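Local coordinates for protein beta sliding clamp (Borrelia burgdorferi, PDB 6DJ8) that probably encircles DNA as a ring-shaped head-to-tail homodimer and tethers DNA polymerases and other proteins to it, giving them processivity, at residues Ser43-Glu48 with Ile81-Phe86; Asn94-Ile99 with Gly114-Glu119; Asp190-Leu195 with Glu209-Glu214; Arg302-Thr307 with Ile346-Phe351; Phe358-Ile363 with Leu375-Asn380. All blocks are in the same frame, centred on the assembly; numbering follows the deposited sequence.

Interaction 1. Residues Ser43-Glu48 with Ile81-Phe86; sequences SALLIE and INASNF
The antiparallel edge of a sliding-clamp sheet runs straight into a helix here: strand 77-82 pairs with 44-50, then turns at Asn82 into helix 83-92. Leu45 and Ile81 form a hydrogen-bonded pair, with Leu45 N to Ile81 O at 2.9 Å and Ile81 N returning to Leu45 O nearly along the carbonyl axis. One step on, Ser43 O takes Ala83 N in its carbonyl plane (3.0 Å, N-H...O 174°), so the first turn of the helix is tied to the residue just before strand 44-50; a water bridges the same oxygen to Ser84 N. Leu45 CG takes the crowded position between backbone N and carbonyl carbon (chi1 50°), which lays CD2 on Ala83 CB at 3.8 Å and CD1 beside Ile81 CG2 and the Phe86 ring, itself reached by Ile47 CG2. Helix 19-29 continues this core through Ile22 and Ile26, both against Phe86. Asn82 is the N-cap: with CG anti to its backbone N, its OD1 accepts Asn85 N at 2.9 Å in the amide carbonyl plane.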
# COMPACT_ATOMS: atom_id res chain seq x y z
N SER A 43 -12.30 -12.87 17.91
CA SER A 43 -12.07 -11.64 17.18
C SER A 43 -12.41 -10.42 18.02
O SER A 43 -12.31 -9.28 17.53
CB SER A 43 -12.89 -11.63 15.89
OG SER A 43 -12.39 -12.62 14.98
N ALA A 44 -12.79 -10.63 19.28
CA ALA A 44 -13.22 -9.56 20.16
C ALA A 44 -12.11 -9.16 21.11
O ALA A 44 -11.11 -9.87 21.28
CB ALA A 44 -14.44 -10.01 20.96
N LEU A 45 -12.29 -8.02 21.76
CA LEU A 45 -11.48 -7.70 22.92
C LEU A 45 -12.41 -7.46 24.11
O LEU A 45 -13.61 -7.23 23.96
CB LEU A 45 -10.57 -6.50 22.66
CG LEU A 45 -11.21 -5.24 22.08
CD1 LEU A 45 -11.86 -4.48 23.18
CD2 LEU A 45 -10.18 -4.37 21.38
N LEU A 46 -11.84 -7.53 25.30
CA LEU A 46 -12.60 -7.40 26.53
C LEU A 46 -12.18 -6.10 27.18
O LEU A 46 -10.99 -5.89 27.43
CB LEU A 46 -12.36 -8.59 27.47
CG LEU A 46 -12.94 -8.48 28.88
CD1 LEU A 46 -14.45 -8.49 28.84
CD2 LEU A 46 -12.43 -9.61 29.80
N ILE A 47 -13.13 -5.20 27.41
CA ILE A 47 -12.85 -3.96 28.11
C ILE A 47 -13.55 -3.99 29.45
O ILE A 47 -14.68 -4.49 29.56
CB ILE A 47 -13.25 -2.70 27.31
CG1 ILE A 47 -14.76 -2.61 27.16
CG2 ILE A 47 -12.54 -2.66 25.97
CD1 ILE A 47 -15.27 -1.22 27.46
N GLU A 48 -12.86 -3.50 30.47
CA GLU A 48 -13.40 -3.51 31.82
C GLU A 48 -13.25 -2.12 32.40
O GLU A 48 -12.17 -1.53 32.35
CB GLU A 48 -12.69 -4.53 32.71
CG GLU A 48 -12.94 -4.26 34.18
CD GLU A 48 -12.38 -5.33 35.10
OE1 GLU A 48 -11.39 -6.00 34.72
OE2 GLU A 48 -12.93 -5.50 36.21
N ILE A 81 -16.44 -7.01 22.86
CA ILE A 81 -16.85 -6.39 21.60
C ILE A 81 -15.83 -6.68 20.51
O ILE A 81 -14.62 -6.65 20.76
CB ILE A 81 -17.06 -4.87 21.75
CG1 ILE A 81 -17.45 -4.23 20.41
CG2 ILE A 81 -15.82 -4.20 22.29
CD1 ILE A 81 -17.87 -2.80 20.59
N ASN A 82 -16.32 -6.98 19.31
CA ASN A 82 -15.48 -7.19 18.14
C ASN A 82 -14.46 -6.07 17.99
O ASN A 82 -14.83 -4.90 17.95
CB ASN A 82 -16.36 -7.30 16.90
CG ASN A 82 -15.56 -7.41 15.64
OD1 ASN A 82 -15.37 -6.42 14.92
ND2 ASN A 82 -15.06 -8.61 15.37
N ALA A 83 -13.17 -6.44 17.93
CA ALA A 83 -12.11 -5.43 17.99
C ALA A 83 -12.14 -4.51 16.78
O ALA A 83 -11.90 -3.30 16.91
CB ALA A 83 -10.74 -6.11 18.09
N SER A 84 -12.36 -5.07 15.59
CA SER A 84 -12.34 -4.28 14.36
C SER A 84 -13.48 -3.25 14.34
O SER A 84 -13.27 -2.09 13.95
CB SER A 84 -12.43 -5.24 13.16
OG SER A 84 -12.45 -4.54 11.93
N ASN A 85 -14.68 -3.65 14.76
CA ASN A 85 -15.79 -2.70 14.81
C ASN A 85 -15.54 -1.61 15.84
O ASN A 85 -15.80 -0.43 15.58
CB ASN A 85 -17.10 -3.42 15.10
CG ASN A 85 -17.56 -4.29 13.96
OD1 ASN A 85 -17.00 -4.23 12.86
ND2 ASN A 85 -18.58 -5.10 14.20
N PHE A 86 -15.04 -1.98 17.01
CA PHE A 86 -14.79 -0.98 18.05
C PHE A 86 -13.75 0.02 17.60
O PHE A 86 -13.90 1.23 17.82
CB PHE A 86 -14.34 -1.69 19.34
CG PHE A 86 -14.36 -0.81 20.54
CD1 PHE A 86 -15.30 0.20 20.67
CD2 PHE A 86 -13.42 -0.97 21.55
CE1 PHE A 86 -15.32 1.01 21.79
CE2 PHE A 86 -13.44 -0.16 22.67
CZ PHE A 86 -14.40 0.84 22.78
O HOH W 1 -11.82 -7.94 15.29

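Interaction 2. Residues Asn94-Ile99 with Gly114-Glu119; sequences NFYKKI and GELNDE
Lys98 O receives one direct bond across the contact, from Glu115 N at 3.0 Å, and the donor stands 39° out of the carbonyl plane. A water beside it accepts from Lys98 N (2.8 Å) and donates to Glu115 O, so the Lys98 backbone is tied to Glu115 directly and through solvent. A second water accepts from Gly114 N and is hydrogen-bonded to Tyr96 OH.

The Tyr96 ring lies flat against Gly114, turned by chi1 -68° so that CG is anti to the carbonyl carbon. Gly114 CA sits over the centre of one face, 3.5 Å from the centroid and 8° off the normal, a close CH-pi contact that puts the glycine backbone directly on the ring. Phe95 CE2 lies over the opposite face, toward the rim. Obliquely to the ring, Leu116 CD2 presses on Tyr96 CE1 at 3.4 Å. Phe93 meets the Tyr96 ring edge-to-face, while Phe95 makes a cation-pi contact with Arg290 of the second subunit, placing this edge at the dimer interface. Ile99 and Gly114 form a non-hydrogen-bonded antiparallel pair where strands 98-104 and 109-114 end their pairing, and Glu115 then centres an inverse gamma turn.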
# COMPACT_ATOMS: atom_id res chain seq x y z
N ASN A 94 -13.00 10.26 15.66
CA ASN A 94 -11.73 10.90 16.01
C ASN A 94 -11.80 12.43 16.01
O ASN A 94 -10.88 13.07 16.54
CB ASN A 94 -10.62 10.42 15.07
CG ASN A 94 -10.87 10.77 13.64
OD1 ASN A 94 -11.17 11.90 13.31
ND2 ASN A 94 -10.80 9.76 12.78
N PHE A 95 -12.85 13.06 15.46
CA PHE A 95 -12.89 14.52 15.54
C PHE A 95 -13.40 15.02 16.88
O PHE A 95 -13.44 16.24 17.09
CB PHE A 95 -13.70 15.13 14.36
CG PHE A 95 -15.16 14.76 14.34
CD1 PHE A 95 -15.55 13.48 13.99
CD2 PHE A 95 -16.13 15.69 14.63
CE1 PHE A 95 -16.91 13.13 13.94
CE2 PHE A 95 -17.49 15.35 14.58
CZ PHE A 95 -17.87 14.06 14.23
N TYR A 96 -13.75 14.14 17.81
CA TYR A 96 -14.04 14.52 19.19
C TYR A 96 -12.80 14.32 20.05
O TYR A 96 -12.13 13.28 19.96
CB TYR A 96 -15.17 13.69 19.78
CG TYR A 96 -16.52 13.96 19.17
CD1 TYR A 96 -17.12 15.21 19.27
CD2 TYR A 96 -17.19 12.96 18.49
CE1 TYR A 96 -18.37 15.45 18.71
CE2 TYR A 96 -18.42 13.19 17.93
CZ TYR A 96 -19.00 14.43 18.04
OH TYR A 96 -20.22 14.63 17.48
N LYS A 97 -12.51 15.30 20.90
CA LYS A 97 -11.39 15.13 21.82
C LYS A 97 -11.68 14.02 22.83
O LYS A 97 -10.80 13.22 23.16
CB LYS A 97 -11.10 16.46 22.53
CG LYS A 97 -10.05 16.36 23.62
CD LYS A 97 -8.68 16.81 23.14
CE LYS A 97 -7.58 16.35 24.11
NZ LYS A 97 -7.93 16.66 25.53
N LYS A 98 -12.93 13.94 23.30
CA LYS A 98 -13.37 12.94 24.26
C LYS A 98 -14.67 12.30 23.78
O LYS A 98 -15.52 12.98 23.17
CB LYS A 98 -13.62 13.57 25.64
CG LYS A 98 -12.40 14.22 26.24
CD LYS A 98 -12.64 14.68 27.67
CE LYS A 98 -11.32 15.13 28.30
NZ LYS A 98 -11.47 15.58 29.72
N ILE A 99 -14.86 11.02 24.10
CA ILE A 99 -16.13 10.37 23.76
C ILE A 99 -16.74 9.75 25.01
O ILE A 99 -16.03 9.38 25.96
CB ILE A 99 -15.98 9.31 22.65
CG1 ILE A 99 -14.81 8.36 22.97
CG2 ILE A 99 -15.76 9.97 21.31
CD1 ILE A 99 -14.78 7.17 22.05
N GLY A 114 -20.18 11.89 21.14
CA GLY A 114 -19.12 12.79 21.55
C GLY A 114 -19.42 13.32 22.93
O GLY A 114 -20.57 13.64 23.25
N GLU A 115 -18.41 13.34 23.80
CA GLU A 115 -18.56 13.93 25.12
C GLU A 115 -18.20 15.40 24.94
O GLU A 115 -17.06 15.81 25.12
CB GLU A 115 -17.71 13.25 26.18
CG GLU A 115 -17.87 13.86 27.58
CD GLU A 115 -19.33 13.97 28.05
OE1 GLU A 115 -20.16 13.09 27.72
OE2 GLU A 115 -19.64 14.94 28.77
N LEU A 116 -19.20 16.17 24.54
CA LEU A 116 -19.01 17.60 24.35
C LEU A 116 -18.94 18.28 25.71
O LEU A 116 -19.21 17.69 26.76
CB LEU A 116 -20.15 18.16 23.51
CG LEU A 116 -20.43 17.22 22.33
CD1 LEU A 116 -21.89 17.32 21.86
CD2 LEU A 116 -19.47 17.54 21.21
N ASN A 117 -18.59 19.56 25.69
CA ASN A 117 -18.45 20.26 26.95
C ASN A 117 -19.79 20.82 27.47
O ASN A 117 -19.97 20.93 28.69
CB ASN A 117 -17.38 21.35 26.81
CG ASN A 117 -16.13 20.87 26.06
OD1 ASN A 117 -15.52 21.63 25.30
ND2 ASN A 117 -15.76 19.62 26.26
N ASP A 118 -20.74 21.14 26.59
CA ASP A 118 -22.05 21.42 27.18
C ASP A 118 -23.19 20.82 26.35
O ASP A 118 -22.99 19.81 25.67
CB ASP A 118 -22.19 22.94 27.46
CG ASP A 118 -22.70 23.76 26.28
OD1 ASP A 118 -23.91 23.69 26.00
OD2 ASP A 118 -21.92 24.54 25.71
N GLU A 119 -24.39 21.41 26.44
CA GLU A 119 -25.65 20.72 26.19
C GLU A 119 -25.66 19.94 24.88
O GLU A 119 -25.08 20.37 23.87
CB GLU A 119 -26.79 21.74 26.19
CG GLU A 119 -28.13 21.19 26.62
CD GLU A 119 -28.45 21.51 28.06
OE1 GLU A 119 -28.53 20.57 28.87
OE2 GLU A 119 -28.62 22.70 28.39
O HOH W 2 -21.92 12.94 19.40
O HOH W 3 -14.56 16.21 23.22

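Interaction 3. Residues Asp190-Leu195 with Glu209-Glu214; sequences DSKLLL and EVIVEE
Two antiparallel segments meet at the open end of the hairpin formed by strands 192-198 and 202-211. Lys192 and Ile211 make a non-hydrogen-bonded pair, their CA atoms 4.7 Å apart, and a backbone bond flanks the pair on either side. Leu193 N donates to Val210 O at 2.9 Å and Val212 N to Ser191 O at 3.1 Å, both nearly along the C=O axis. Ser191, with positive phi (69°), adds a side-chain bond: its OG, anti to the backbone N, donates to Val212 O at 2.7 Å from above the carbonyl plane.

On the face carrying Lys192 and Ile211, the two side chains run side by side in the same direction. Bends at chi2 (-80°) and chi4 (59°) lay the Lys192 chain along the isoleucine, CE 3.6 Å from Ile211 CD1, and deliver NZ to Glu209 OE1 at 3.2 Å on its syn lone pair. Glu209 reaches back with its own bend at chi2, and its OE2 has a weak bond to Asn382. The other face is apolar: Leu193 CB lies 4.2 Å from Val212 CG2, and Val210 and Leu193 both rest on Ile153 of strand 151-156.

The lysine thus takes part in both the apolar and the polar side of the contact, its methylenes sheltering on Ile211 while its ammonium is probably partly balanced by the Glu209 carboxylate. Because Glu209 is exposed and Lys192 partly so, solvent probably screens and weakens this salt bridge.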
# COMPACT_ATOMS: atom_id res chain seq x y z
N ASP A 190 30.28 -16.23 30.96
CA ASP A 190 30.40 -15.18 31.97
C ASP A 190 29.07 -14.89 32.66
O ASP A 190 28.95 -13.86 33.33
CB ASP A 190 30.98 -13.91 31.34
CG ASP A 190 32.45 -14.08 30.97
OD1 ASP A 190 32.94 -15.23 30.93
OD2 ASP A 190 33.13 -13.06 30.72
N SER A 191 28.07 -15.75 32.47
CA SER A 191 26.78 -15.65 33.14
C SER A 191 25.98 -14.45 32.64
O SER A 191 25.12 -13.93 33.35
CB SER A 191 26.95 -15.59 34.67
OG SER A 191 25.78 -15.99 35.34
N LYS A 192 26.26 -14.01 31.41
CA LYS A 192 25.53 -12.91 30.79
C LYS A 192 24.36 -13.44 29.98
O LYS A 192 24.47 -14.42 29.24
CB LYS A 192 26.44 -12.08 29.89
CG LYS A 192 27.68 -11.53 30.57
CD LYS A 192 27.36 -10.29 31.37
CE LYS A 192 28.63 -9.61 31.84
NZ LYS A 192 29.50 -9.19 30.71
N LEU A 193 23.23 -12.76 30.11
CA LEU A 193 22.04 -13.18 29.40
C LEU A 193 22.25 -13.08 27.89
O LEU A 193 22.73 -12.08 27.37
CB LEU A 193 20.86 -12.31 29.83
CG LEU A 193 19.59 -12.64 29.09
CD1 LEU A 193 19.12 -14.04 29.48
CD2 LEU A 193 18.54 -11.60 29.42
N LEU A 194 21.81 -14.12 27.18
CA LEU A 194 22.07 -14.24 25.76
C LEU A 194 20.81 -14.68 25.03
O LEU A 194 20.08 -15.56 25.49
CB LEU A 194 23.23 -15.22 25.56
CG LEU A 194 23.57 -15.83 24.22
CD1 LEU A 194 25.05 -16.08 24.15
CD2 LEU A 194 22.82 -17.13 24.15
N LEU A 195 20.56 -14.06 23.88
CA LEU A 195 19.44 -14.40 23.01
C LEU A 195 19.95 -14.95 21.69
O LEU A 195 20.91 -14.42 21.11
CB LEU A 195 18.54 -13.19 22.76
CG LEU A 195 17.60 -12.80 23.89
CD1 LEU A 195 18.33 -12.18 25.08
CD2 LEU A 195 16.50 -11.90 23.39
N GLU A 209 24.52 -7.27 28.52
CA GLU A 209 25.38 -7.02 29.67
C GLU A 209 24.74 -7.45 30.99
O GLU A 209 25.34 -7.25 32.05
CB GLU A 209 25.80 -5.55 29.72
CG GLU A 209 26.67 -5.11 28.54
CD GLU A 209 27.94 -5.95 28.37
OE1 GLU A 209 28.43 -6.54 29.36
OE2 GLU A 209 28.46 -6.01 27.23
N VAL A 210 23.56 -8.06 30.95
CA VAL A 210 22.82 -8.38 32.16
C VAL A 210 23.39 -9.67 32.75
O VAL A 210 23.50 -10.69 32.07
CB VAL A 210 21.32 -8.52 31.87
CG1 VAL A 210 20.55 -8.77 33.15
CG2 VAL A 210 20.79 -7.26 31.17
N ILE A 211 23.75 -9.63 34.03
CA ILE A 211 24.26 -10.79 34.74
C ILE A 211 23.11 -11.47 35.45
O ILE A 211 22.34 -10.82 36.18
CB ILE A 211 25.37 -10.41 35.73
CG1 ILE A 211 26.68 -10.15 34.99
CG2 ILE A 211 25.54 -11.49 36.79
CD1 ILE A 211 27.12 -8.71 35.00
N VAL A 212 22.97 -12.77 35.24
CA VAL A 212 21.88 -13.56 35.80
C VAL A 212 22.50 -14.72 36.57
O VAL A 212 23.25 -15.52 36.00
CB VAL A 212 20.91 -14.05 34.72
CG1 VAL A 212 19.79 -14.85 35.35
CG2 VAL A 212 20.35 -12.87 33.92
N GLU A 213 22.20 -14.80 37.87
CA GLU A 213 22.74 -15.89 38.68
C GLU A 213 21.97 -17.19 38.45
O GLU A 213 22.56 -18.27 38.52
CB GLU A 213 22.73 -15.49 40.16
CG GLU A 213 23.43 -14.16 40.46
CD GLU A 213 24.94 -14.18 40.20
OE1 GLU A 213 25.52 -15.28 40.08
OE2 GLU A 213 25.54 -13.08 40.12
N GLU A 214 20.67 -17.10 38.18
CA GLU A 214 19.86 -18.29 38.03
C GLU A 214 20.18 -19.00 36.71
O GLU A 214 20.93 -18.51 35.87
CB GLU A 214 18.37 -17.94 38.10
CG GLU A 214 17.96 -17.19 39.37
CD GLU A 214 18.23 -15.68 39.31
OE1 GLU A 214 19.09 -15.24 38.52
OE2 GLU A 214 17.58 -14.94 40.08

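Interaction 4. Residues Arg302-Thr307 with Ile346-Phe351; sequences RKLVLT and INISYF
Ile348 CG2 lies over one face of the Arg302 guanidinium, 3.3 Å above its plane and toward the rim, while Ser349 OG sits at the edge, in plane. Arg302 NE donates to that hydroxyl oxygen at 2.9 Å almost linearly (173°), and bends at chi2 and chi3 fold the arginine back over the start of helix 348-355. Asn295 and the carbonyl of Asp299 take the two remaining nitrogens, so each of the three has a hydrogen-bond partner, and together these fix the group's rotation. The Asn347 amide stands at 90° to the guanidinium, with OD1 3.5 Å from Arg302 CB, and its ND2 lies over the centre of the Tyr350 ring. At the edge of the Phe351 ring comes Leu304 CD2, whereas Leu306 CD1 meets Phe351 CE2 tip to tip at 4.0 Å. Leu304 and Ile346 lie side by side, and helix 284-294 extends this core through Leu291 and Val294.

Behind the side chains, Leu304 and Ile346 exchange two backbone bonds, each 2.8 Å between N and O. Arg302 O then accepts Ile348 N at 2.9 Å in its carbonyl plane, carrying the pairing into the helix. Asn347 is the N-cap, its OD1 accepting Tyr350 N at 3.0 Å and, weakly, Ser349 N. A strand edge passing directly into an N-capped helix whose apolar side packs beneath the sheet is the beta-to-alpha junction of this C-terminal clamp domain.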
# COMPACT_ATOMS: atom_id res chain seq x y z
N ARG A 302 16.24 -16.68 -4.85
CA ARG A 302 16.99 -15.68 -4.10
C ARG A 302 18.50 -15.85 -4.24
O ARG A 302 19.26 -15.17 -3.53
CB ARG A 302 16.61 -15.65 -2.60
CG ARG A 302 15.10 -15.72 -2.32
CD ARG A 302 14.29 -14.75 -3.21
NE ARG A 302 14.49 -13.34 -2.89
CZ ARG A 302 14.62 -12.37 -3.80
NH1 ARG A 302 14.78 -11.10 -3.41
NH2 ARG A 302 14.62 -12.66 -5.10
N LYS A 303 18.97 -16.67 -5.19
CA LYS A 303 20.39 -17.02 -5.27
C LYS A 303 21.17 -15.83 -5.80
O LYS A 303 21.06 -15.48 -6.98
CB LYS A 303 20.62 -18.24 -6.15
CG LYS A 303 22.11 -18.66 -6.23
CD LYS A 303 22.31 -19.99 -6.96
CE LYS A 303 23.78 -20.18 -7.32
NZ LYS A 303 24.06 -21.36 -8.21
N LEU A 304 21.95 -15.21 -4.94
CA LEU A 304 22.87 -14.13 -5.30
C LEU A 304 24.29 -14.68 -5.28
O LEU A 304 24.68 -15.33 -4.31
CB LEU A 304 22.73 -12.98 -4.31
CG LEU A 304 23.77 -11.88 -4.39
CD1 LEU A 304 23.56 -11.11 -5.70
CD2 LEU A 304 23.62 -10.97 -3.18
N VAL A 305 25.06 -14.45 -6.35
CA VAL A 305 26.44 -14.94 -6.40
C VAL A 305 27.39 -13.80 -6.05
O VAL A 305 27.42 -12.77 -6.74
CB VAL A 305 26.80 -15.54 -7.77
CG1 VAL A 305 28.30 -15.92 -7.80
CG2 VAL A 305 25.94 -16.76 -8.04
N LEU A 306 28.18 -14.00 -4.99
CA LEU A 306 29.14 -13.02 -4.50
C LEU A 306 30.54 -13.46 -4.86
O LEU A 306 30.89 -14.62 -4.68
CB LEU A 306 29.07 -12.86 -2.98
CG LEU A 306 27.76 -12.45 -2.34
CD1 LEU A 306 27.89 -12.39 -0.83
CD2 LEU A 306 27.36 -11.10 -2.91
N THR A 307 31.36 -12.52 -5.35
CA THR A 307 32.77 -12.80 -5.56
C THR A 307 33.61 -11.80 -4.79
O THR A 307 33.56 -10.59 -5.08
CB THR A 307 33.14 -12.78 -7.05
OG1 THR A 307 32.32 -13.72 -7.73
CG2 THR A 307 34.63 -13.19 -7.23
N ILE A 346 24.48 -16.88 -1.98
CA ILE A 346 23.81 -16.53 -0.74
C ILE A 346 22.39 -16.10 -1.07
O ILE A 346 22.11 -15.59 -2.15
CB ILE A 346 24.54 -15.42 0.03
CG1 ILE A 346 23.99 -15.29 1.44
CG2 ILE A 346 24.42 -14.09 -0.69
CD1 ILE A 346 24.76 -14.32 2.30
N ASN A 347 21.48 -16.36 -0.13
CA ASN A 347 20.09 -15.91 -0.23
C ASN A 347 20.04 -14.40 -0.06
O ASN A 347 20.30 -13.88 1.03
CB ASN A 347 19.27 -16.61 0.84
CG ASN A 347 17.79 -16.25 0.78
OD1 ASN A 347 17.42 -15.08 0.72
ND2 ASN A 347 16.93 -17.27 0.85
N ILE A 348 19.69 -13.68 -1.13
CA ILE A 348 19.72 -12.22 -1.07
C ILE A 348 18.71 -11.69 -0.07
O ILE A 348 18.94 -10.63 0.54
CB ILE A 348 19.49 -11.60 -2.47
CG1 ILE A 348 19.82 -10.11 -2.42
CG2 ILE A 348 18.04 -11.79 -2.90
CD1 ILE A 348 19.89 -9.43 -3.81
N SER A 349 17.59 -12.38 0.14
CA SER A 349 16.64 -11.86 1.13
C SER A 349 17.25 -11.93 2.53
O SER A 349 17.14 -10.97 3.31
CB SER A 349 15.32 -12.63 1.06
OG SER A 349 14.65 -12.37 -0.16
N TYR A 350 17.92 -13.04 2.85
CA TYR A 350 18.60 -13.14 4.15
C TYR A 350 19.64 -12.04 4.30
O TYR A 350 19.73 -11.39 5.35
CB TYR A 350 19.27 -14.51 4.29
CG TYR A 350 18.33 -15.70 4.37
CD1 TYR A 350 16.98 -15.54 4.65
CD2 TYR A 350 18.83 -16.99 4.19
CE1 TYR A 350 16.14 -16.64 4.72
CE2 TYR A 350 18.00 -18.09 4.27
CZ TYR A 350 16.65 -17.91 4.54
OH TYR A 350 15.82 -19.00 4.62
N PHE A 351 20.45 -11.84 3.26
CA PHE A 351 21.51 -10.84 3.29
C PHE A 351 20.92 -9.46 3.54
O PHE A 351 21.33 -8.75 4.47
CB PHE A 351 22.27 -10.89 1.95
CG PHE A 351 23.65 -10.28 1.96
CD1 PHE A 351 24.29 -9.92 3.14
CD2 PHE A 351 24.33 -10.09 0.76
CE1 PHE A 351 25.57 -9.36 3.12
CE2 PHE A 351 25.63 -9.54 0.73
CZ PHE A 351 26.25 -9.17 1.91

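Interaction 5. Residues Phe358-Ile363 with Leu375-Asn380; sequences FETSKI and LSEPEN
Where strands 362-367 and 373-376 part at the open end of their hairpin, Glu377 CA lies 5.3 Å from Ile363 CA and the chain enters a type II turn, closed by Asn380 N on Glu377 O. The Glu377 carboxylate carries the polar contact. The Glu377 chain, extended beyond CG, brings OE2 to Glu359 N at 2.8 Å in an almost straight bond (177°), while OE1 accepts Asn380 ND2 at 2.8 Å in the amide plane of the asparagine. Arg166 adds a salt bridge to OE2, and Glu359 has its own in Lys162; these cations probably offset the repulsion between the two glutamates.

Phe358 slides past Glu377 in the opposite direction, ring and carboxylate planes 87° apart, with Phe358 CD2 3.3 Å from Glu377 CG. Ser376 CA lies in plane at the edge of the phenyl ring, and Ile363 CD1 covers one face, 3.7 Å above it. Leu375 crosses the phenylalanine at about a right angle. Thr360 OG1, in the crowded position (chi1 43°), donates to Lys362 O at 2.7 Å and so fixes the bend leading into the strand. The arrangement is a beta-hairpin base in the C-terminal clamp domain, its outgoing turn pinned by a buried glutamate to the loop that precedes the hairpin.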
# COMPACT_ATOMS: atom_id res chain seq x y z
N PHE A 358 21.65 -3.24 10.83
CA PHE A 358 22.93 -2.68 11.24
C PHE A 358 22.85 -1.16 11.32
O PHE A 358 22.12 -0.53 10.55
CB PHE A 358 24.04 -3.11 10.27
CG PHE A 358 24.53 -4.49 10.52
CD1 PHE A 358 23.69 -5.58 10.37
CD2 PHE A 358 25.85 -4.72 10.88
CE1 PHE A 358 24.14 -6.86 10.60
CE2 PHE A 358 26.31 -6.01 11.11
CZ PHE A 358 25.45 -7.07 10.98
N GLU A 359 23.55 -0.57 12.29
CA GLU A 359 23.55 0.88 12.44
C GLU A 359 24.92 1.52 12.26
O GLU A 359 25.02 2.74 12.40
CB GLU A 359 23.00 1.27 13.82
CG GLU A 359 22.21 0.18 14.50
CD GLU A 359 21.51 0.64 15.77
OE1 GLU A 359 20.27 0.75 15.74
OE2 GLU A 359 22.20 0.88 16.78
N THR A 360 25.96 0.76 11.96
CA THR A 360 27.28 1.34 11.78
C THR A 360 27.48 1.79 10.34
O THR A 360 26.75 1.40 9.43
CB THR A 360 28.36 0.34 12.17
OG1 THR A 360 28.02 -0.95 11.64
CG2 THR A 360 28.46 0.24 13.68
N SER A 361 28.51 2.62 10.14
CA SER A 361 28.88 3.08 8.80
C SER A 361 29.34 1.93 7.93
O SER A 361 29.06 1.90 6.72
CB SER A 361 29.98 4.14 8.90
OG SER A 361 29.99 4.97 7.75
N LYS A 362 30.08 0.99 8.51
CA LYS A 362 30.64 -0.14 7.79
C LYS A 362 30.15 -1.44 8.43
O LYS A 362 29.68 -1.46 9.56
CB LYS A 362 32.17 -0.08 7.78
CG LYS A 362 32.68 1.27 7.27
CD LYS A 362 34.01 1.14 6.54
CE LYS A 362 34.45 2.48 5.93
NZ LYS A 362 34.06 2.58 4.46
N ILE A 363 30.27 -2.53 7.68
CA ILE A 363 29.89 -3.85 8.17
C ILE A 363 31.04 -4.82 7.92
O ILE A 363 31.70 -4.77 6.87
CB ILE A 363 28.59 -4.34 7.50
CG1 ILE A 363 28.15 -5.68 8.07
CG2 ILE A 363 28.78 -4.44 5.99
CD1 ILE A 363 26.82 -6.20 7.47
N LEU A 375 28.32 -11.90 9.84
CA LEU A 375 28.12 -10.46 9.75
C LEU A 375 28.17 -9.85 11.14
O LEU A 375 27.51 -10.34 12.06
CB LEU A 375 26.76 -10.13 9.13
CG LEU A 375 26.54 -10.17 7.63
CD1 LEU A 375 27.08 -11.43 7.03
CD2 LEU A 375 25.00 -10.00 7.31
N SER A 376 28.91 -8.75 11.27
CA SER A 376 29.01 -8.05 12.53
C SER A 376 29.34 -6.59 12.28
O SER A 376 29.78 -6.21 11.18
CB SER A 376 30.08 -8.69 13.42
OG SER A 376 31.30 -8.77 12.71
N GLU A 377 29.15 -5.79 13.32
CA GLU A 377 29.50 -4.38 13.41
C GLU A 377 30.89 -4.25 14.01
O GLU A 377 31.23 -4.98 14.94
CB GLU A 377 28.49 -3.63 14.27
CG GLU A 377 27.14 -3.39 13.60
CD GLU A 377 26.07 -2.83 14.54
OE1 GLU A 377 26.14 -3.09 15.75
OE2 GLU A 377 25.15 -2.13 14.05
N PRO A 378 31.72 -3.37 13.44
CA PRO A 378 33.02 -3.08 14.07
C PRO A 378 32.83 -2.55 15.48
O PRO A 378 31.94 -1.74 15.74
CB PRO A 378 33.65 -2.03 13.15
CG PRO A 378 33.05 -2.31 11.79
CD PRO A 378 31.62 -2.70 12.13
N GLU A 379 33.67 -3.04 16.39
CA GLU A 379 33.72 -2.67 17.80
C GLU A 379 32.50 -3.18 18.58
O GLU A 379 32.41 -2.91 19.78
CB GLU A 379 33.86 -1.16 18.02
N ASN A 380 31.58 -3.90 17.94
CA ASN A 380 30.47 -4.52 18.64
C ASN A 380 30.72 -6.01 18.75
O ASN A 380 30.69 -6.74 17.75
CB ASN A 380 29.16 -4.24 17.91
CG ASN A 380 27.94 -4.72 18.67
OD1 ASN A 380 28.05 -5.36 19.72
ND2 ASN A 380 26.76 -4.43 18.12

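Overall arrangement
The five contacts follow one another in series along the chain and sample all three clamp domains: interactions 1 and 2 the N-terminal, 3 the central, 4 and 5 the C-terminal. Interactions 1 and 2 lie 22 Å apart between centres, connected by the passage from helix 83-92 to strand 98-104. Interactions 4 and 5, 19 Å apart between centres, touch where Phe351 CD1 meets Leu375 CD2 at 4.2 Å. Interactions 3 and 5 belong to one antiparallel sheet spanning the central and C-terminal domains. Interactions 1 and 4 repeat the same strand-to-helix junction about 43 Å apart between centres, consistent with a clamp arc assembled from similar domains. Interaction 2 borders the second subunit, where the ring closes.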